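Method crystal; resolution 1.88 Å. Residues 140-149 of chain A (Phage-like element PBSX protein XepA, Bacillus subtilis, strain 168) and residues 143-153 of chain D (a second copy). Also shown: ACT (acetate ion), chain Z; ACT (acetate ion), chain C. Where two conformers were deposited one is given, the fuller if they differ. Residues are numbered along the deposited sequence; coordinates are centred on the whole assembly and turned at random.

Chain A 140-149: GAGEMDVRVN
Chain D 143-153: EMDVRVNEKTP

Two copies of XepA join strand 144-148 of chain A to strand 144-148 of chain D as parallel neighbours, displaced by two residues: Met A144 pairs with Val D146 (CA-CA 4.7 Å), Asp A145 with Arg D147 (4.7 Å) and Val A146 with Val D148 (5.1 Å). The strands twist strongly, their N-to-C directions differing by 54°, and the axes approach to 4.5 Å. Backbone torsions are extended and nearly identical in the two copies: phi/psi is about -102/134 at residue 144, -75/130 at 145, -130/154 at 146, -117/117 at 147 and -78/130 at 148. Gly A142 has phi 81°, a value that favours glycine.

Four backbone hydrogen bonds fix this register. Met A144 N donates to Asp D145 O (3.0 Å, 167°), and Arg D147 N to Met A144 O (2.8 Å, 159°); Val A146 N then donates to Arg D147 O (2.8 Å, 170°), and Asn D149 N to Val A146 O (2.9 Å, 148°). Chain A thus bonds through alternate residues, 144 and 146, as a parallel ladder requires. CA-H...O contacts supplement it, the shortest from Val D146 CA to Met A144 O (3.0 Å).

Apolar side chains gather on the sheet face bearing Met A144, Val A146, Val D146 and Val D148. Val A146 (chi1 m) sets CG1 3.8 Å from CG1 of Val D146 (m) and CG2 4.1 Å from CG2 of Val D148 (t). Val A148 (t) brings CG2 to 3.9 Å from Val D148 CG1. Both methionines are t, p, t; CE of Met D144 lies 4.0 Å from Met A144 CB.

Charge pairing occurs where Glu A143 (t, t, chi3 73°) reaches Arg D147 (t, p, p, chi4 103°). Its OE1 lies near the guanidinium plane, forming a salt bridge with Arg D147 NH2 (2.8 Å, 142°) and accepting a weak hydrogen bond from Arg D147 NE (3.1 Å, 133°). The equivalent Arg A147, also t, p, p, has Asn D149 OD1 over one face of its guanidinium, while its NE and NH2 are hydrogen-bonded elsewhere in the structure; that same OD1 accepts from Lys D151 N at 2.6 Å.

Water extends the polar network. Water 2 donates to Gly A142 O (2.6 Å) and Asp D145 OD2 (2.7 Å), while water 3 donates to Asp A145 OD1 (2.7 Å) and Arg D147 O (2.8 Å). Water 4 accepts from Arg A147 NH1 (3.0 Å) and Lys D151 NZ (2.8 Å), linking two cationic groups.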

# COMPACT_ATOMS: atom_id res chain seq x y z
N GLY A 140 -6.16 18.60 -21.04
CA GLY A 140 -6.52 18.81 -19.65
C GLY A 140 -5.60 19.84 -19.01
O GLY A 140 -4.69 20.35 -19.66
N ALA A 141 -5.82 20.12 -17.73
CA ALA A 141 -5.11 21.17 -17.02
C ALA A 141 -5.35 20.97 -15.53
O ALA A 141 -6.37 20.41 -15.16
CB ALA A 141 -5.65 22.51 -17.46
N GLY A 142 -4.43 21.49 -14.69
CA GLY A 142 -4.70 21.59 -13.27
C GLY A 142 -4.48 20.28 -12.50
O GLY A 142 -4.19 19.22 -13.05
N GLU A 143 -4.64 20.39 -11.18
CA GLU A 143 -4.51 19.28 -10.26
C GLU A 143 -5.25 19.66 -8.98
O GLU A 143 -4.96 20.72 -8.39
CB GLU A 143 -3.03 19.00 -9.98
CG GLU A 143 -2.80 17.82 -9.07
CD GLU A 143 -1.37 17.31 -8.96
OE1 GLU A 143 -0.56 17.95 -8.36
OE2 GLU A 143 -1.11 16.24 -9.49
N MET A 144 -6.15 18.77 -8.53
CA MET A 144 -6.96 19.01 -7.34
C MET A 144 -6.40 18.20 -6.17
O MET A 144 -6.09 17.01 -6.33
CB MET A 144 -8.41 18.56 -7.62
CG MET A 144 -9.42 18.81 -6.49
SD MET A 144 -9.57 20.59 -6.13
CE MET A 144 -10.28 20.63 -4.47
N ASP A 145 -6.27 18.85 -4.99
CA ASP A 145 -5.94 18.16 -3.75
C ASP A 145 -7.16 17.39 -3.27
O ASP A 145 -8.27 17.94 -3.22
CB ASP A 145 -5.42 19.15 -2.69
CG ASP A 145 -4.13 19.79 -3.17
OD1 ASP A 145 -3.10 19.06 -3.22
OD2 ASP A 145 -4.18 20.97 -3.61
N VAL A 146 -6.94 16.11 -2.93
CA VAL A 146 -8.02 15.27 -2.45
C VAL A 146 -7.58 14.59 -1.16
O VAL A 146 -6.40 14.38 -0.91
CB VAL A 146 -8.50 14.26 -3.51
CG1 VAL A 146 -8.98 14.98 -4.78
CG2 VAL A 146 -7.43 13.23 -3.86
N ARG A 147 -8.59 14.25 -0.34
CA ARG A 147 -8.41 13.48 0.87
C ARG A 147 -9.17 12.18 0.68
O ARG A 147 -10.40 12.17 0.52
CB ARG A 147 -8.98 14.23 2.08
CG ARG A 147 -8.79 13.50 3.41
CD ARG A 147 -7.36 13.58 3.92
NE ARG A 147 -6.97 14.97 4.14
CZ ARG A 147 -6.92 15.60 5.32
NH1 ARG A 147 -7.09 14.93 6.45
NH2 ARG A 147 -6.73 16.91 5.37
N VAL A 148 -8.43 11.07 0.69
CA VAL A 148 -9.02 9.75 0.55
C VAL A 148 -9.65 9.34 1.87
O VAL A 148 -9.03 9.47 2.93
CB VAL A 148 -7.96 8.73 0.09
CG1 VAL A 148 -8.46 7.29 0.21
CG2 VAL A 148 -7.47 9.05 -1.31
N ASN A 149 -10.90 8.88 1.80
CA ASN A 149 -11.71 8.58 2.99
C ASN A 149 -11.00 7.54 3.86
O ASN A 149 -10.59 6.49 3.35
CB ASN A 149 -13.10 8.09 2.57
CG ASN A 149 -14.02 7.84 3.74
OD1 ASN A 149 -13.73 7.05 4.61
ND2 ASN A 149 -15.15 8.51 3.80
N GLU D 143 -10.62 12.62 -17.25
CA GLU D 143 -9.83 12.13 -16.14
C GLU D 143 -9.16 13.33 -15.50
O GLU D 143 -8.39 14.02 -16.17
CB GLU D 143 -8.80 11.11 -16.63
CG GLU D 143 -7.97 10.53 -15.50
CD GLU D 143 -7.14 9.32 -15.89
OE1 GLU D 143 -5.97 9.49 -16.16
OE2 GLU D 143 -7.68 8.21 -15.90
N MET D 144 -9.34 13.50 -14.18
CA MET D 144 -8.79 14.62 -13.43
C MET D 144 -7.53 14.18 -12.68
O MET D 144 -7.53 13.13 -12.04
CB MET D 144 -9.84 15.11 -12.43
CG MET D 144 -9.44 16.37 -11.60
SD MET D 144 -9.09 17.83 -12.68
CE MET D 144 -8.13 18.90 -11.59
N ASP D 145 -6.47 14.99 -12.74
CA ASP D 145 -5.26 14.82 -11.95
C ASP D 145 -5.56 15.24 -10.52
O ASP D 145 -6.12 16.31 -10.28
CB ASP D 145 -4.09 15.61 -12.56
CG ASP D 145 -3.77 15.07 -13.95
OD1 ASP D 145 -3.23 13.95 -14.02
OD2 ASP D 145 -4.14 15.73 -14.95
N VAL D 146 -5.19 14.38 -9.56
CA VAL D 146 -5.39 14.68 -8.15
C VAL D 146 -4.09 14.44 -7.38
O VAL D 146 -3.23 13.63 -7.79
CB VAL D 146 -6.56 13.87 -7.56
CG1 VAL D 146 -7.87 14.16 -8.27
CG2 VAL D 146 -6.28 12.37 -7.50
N ARG D 147 -3.96 15.17 -6.26
CA ARG D 147 -2.86 15.00 -5.34
C ARG D 147 -3.46 14.54 -4.01
O ARG D 147 -4.26 15.26 -3.39
CB ARG D 147 -2.11 16.32 -5.13
CG ARG D 147 -0.93 16.22 -4.14
CD ARG D 147 0.27 15.61 -4.83
NE ARG D 147 0.68 16.45 -5.97
CZ ARG D 147 1.72 17.28 -5.99
NH1 ARG D 147 2.53 17.38 -4.95
NH2 ARG D 147 1.95 18.02 -7.06
N VAL D 148 -3.09 13.33 -3.60
CA VAL D 148 -3.62 12.74 -2.38
C VAL D 148 -2.90 13.35 -1.18
O VAL D 148 -1.68 13.43 -1.17
CB VAL D 148 -3.48 11.20 -2.39
CG1 VAL D 148 -3.90 10.63 -1.04
CG2 VAL D 148 -4.32 10.60 -3.51
N ASN D 149 -3.67 13.81 -0.19
CA ASN D 149 -3.14 14.47 0.98
C ASN D 149 -2.17 13.54 1.72
O ASN D 149 -2.53 12.42 2.04
CB ASN D 149 -4.25 14.95 1.92
CG ASN D 149 -3.68 15.84 3.02
OD1 ASN D 149 -2.89 15.38 3.82
ND2 ASN D 149 -4.03 17.11 3.06
N GLU D 150 -0.97 14.05 2.02
CA GLU D 150 0.13 13.28 2.59
C GLU D 150 0.05 13.23 4.12
O GLU D 150 0.76 12.46 4.75
CB GLU D 150 1.47 13.86 2.10
CG GLU D 150 1.40 14.70 0.80
CD GLU D 150 0.67 16.05 0.78
OE1 GLU D 150 0.30 16.58 -0.32
OE2 GLU D 150 0.43 16.60 1.88
N LYS D 151 -0.85 14.03 4.72
CA LYS D 151 -0.94 14.15 6.17
C LYS D 151 -1.21 12.79 6.81
O LYS D 151 -0.53 12.39 7.74
CB LYS D 151 -1.98 15.19 6.62
CG LYS D 151 -2.57 14.94 7.99
CD LYS D 151 -3.73 15.78 8.47
CE LYS D 151 -4.27 15.22 9.77
NZ LYS D 151 -4.87 16.24 10.68
N THR D 152 -2.26 12.11 6.34
CA THR D 152 -2.70 10.90 7.01
C THR D 152 -2.34 9.69 6.15
O THR D 152 -2.63 9.67 4.95
CB THR D 152 -4.16 10.98 7.46
OG1 THR D 152 -4.79 12.03 6.72
CG2 THR D 152 -4.30 11.25 8.95
N PRO D 153 -1.66 8.68 6.73
CA PRO D 153 -1.39 7.44 6.01
C PRO D 153 -2.74 6.88 5.58
O PRO D 153 -3.74 7.06 6.26
CB PRO D 153 -0.75 6.54 7.08
CG PRO D 153 -0.14 7.50 8.07
CD PRO D 153 -1.07 8.70 8.08
C ACT Z . -4.63 19.70 6.21
O ACT Z . -4.47 20.90 6.28
OXT ACT Z . -5.20 19.02 7.09
CH3 ACT Z . -4.05 19.12 4.97
C ACT C . 4.02 18.97 -10.00
O ACT C . 3.09 18.15 -10.18
OXT ACT C . 4.40 19.27 -8.84
CH3 ACT C . 4.61 19.53 -11.24
O HOH W 1 -6.52 17.45 -14.47
O HOH W 2 -3.10 18.21 -15.19
O HOH W 3 -3.20 17.04 -1.44
O HOH W 4 -7.09 16.54 8.97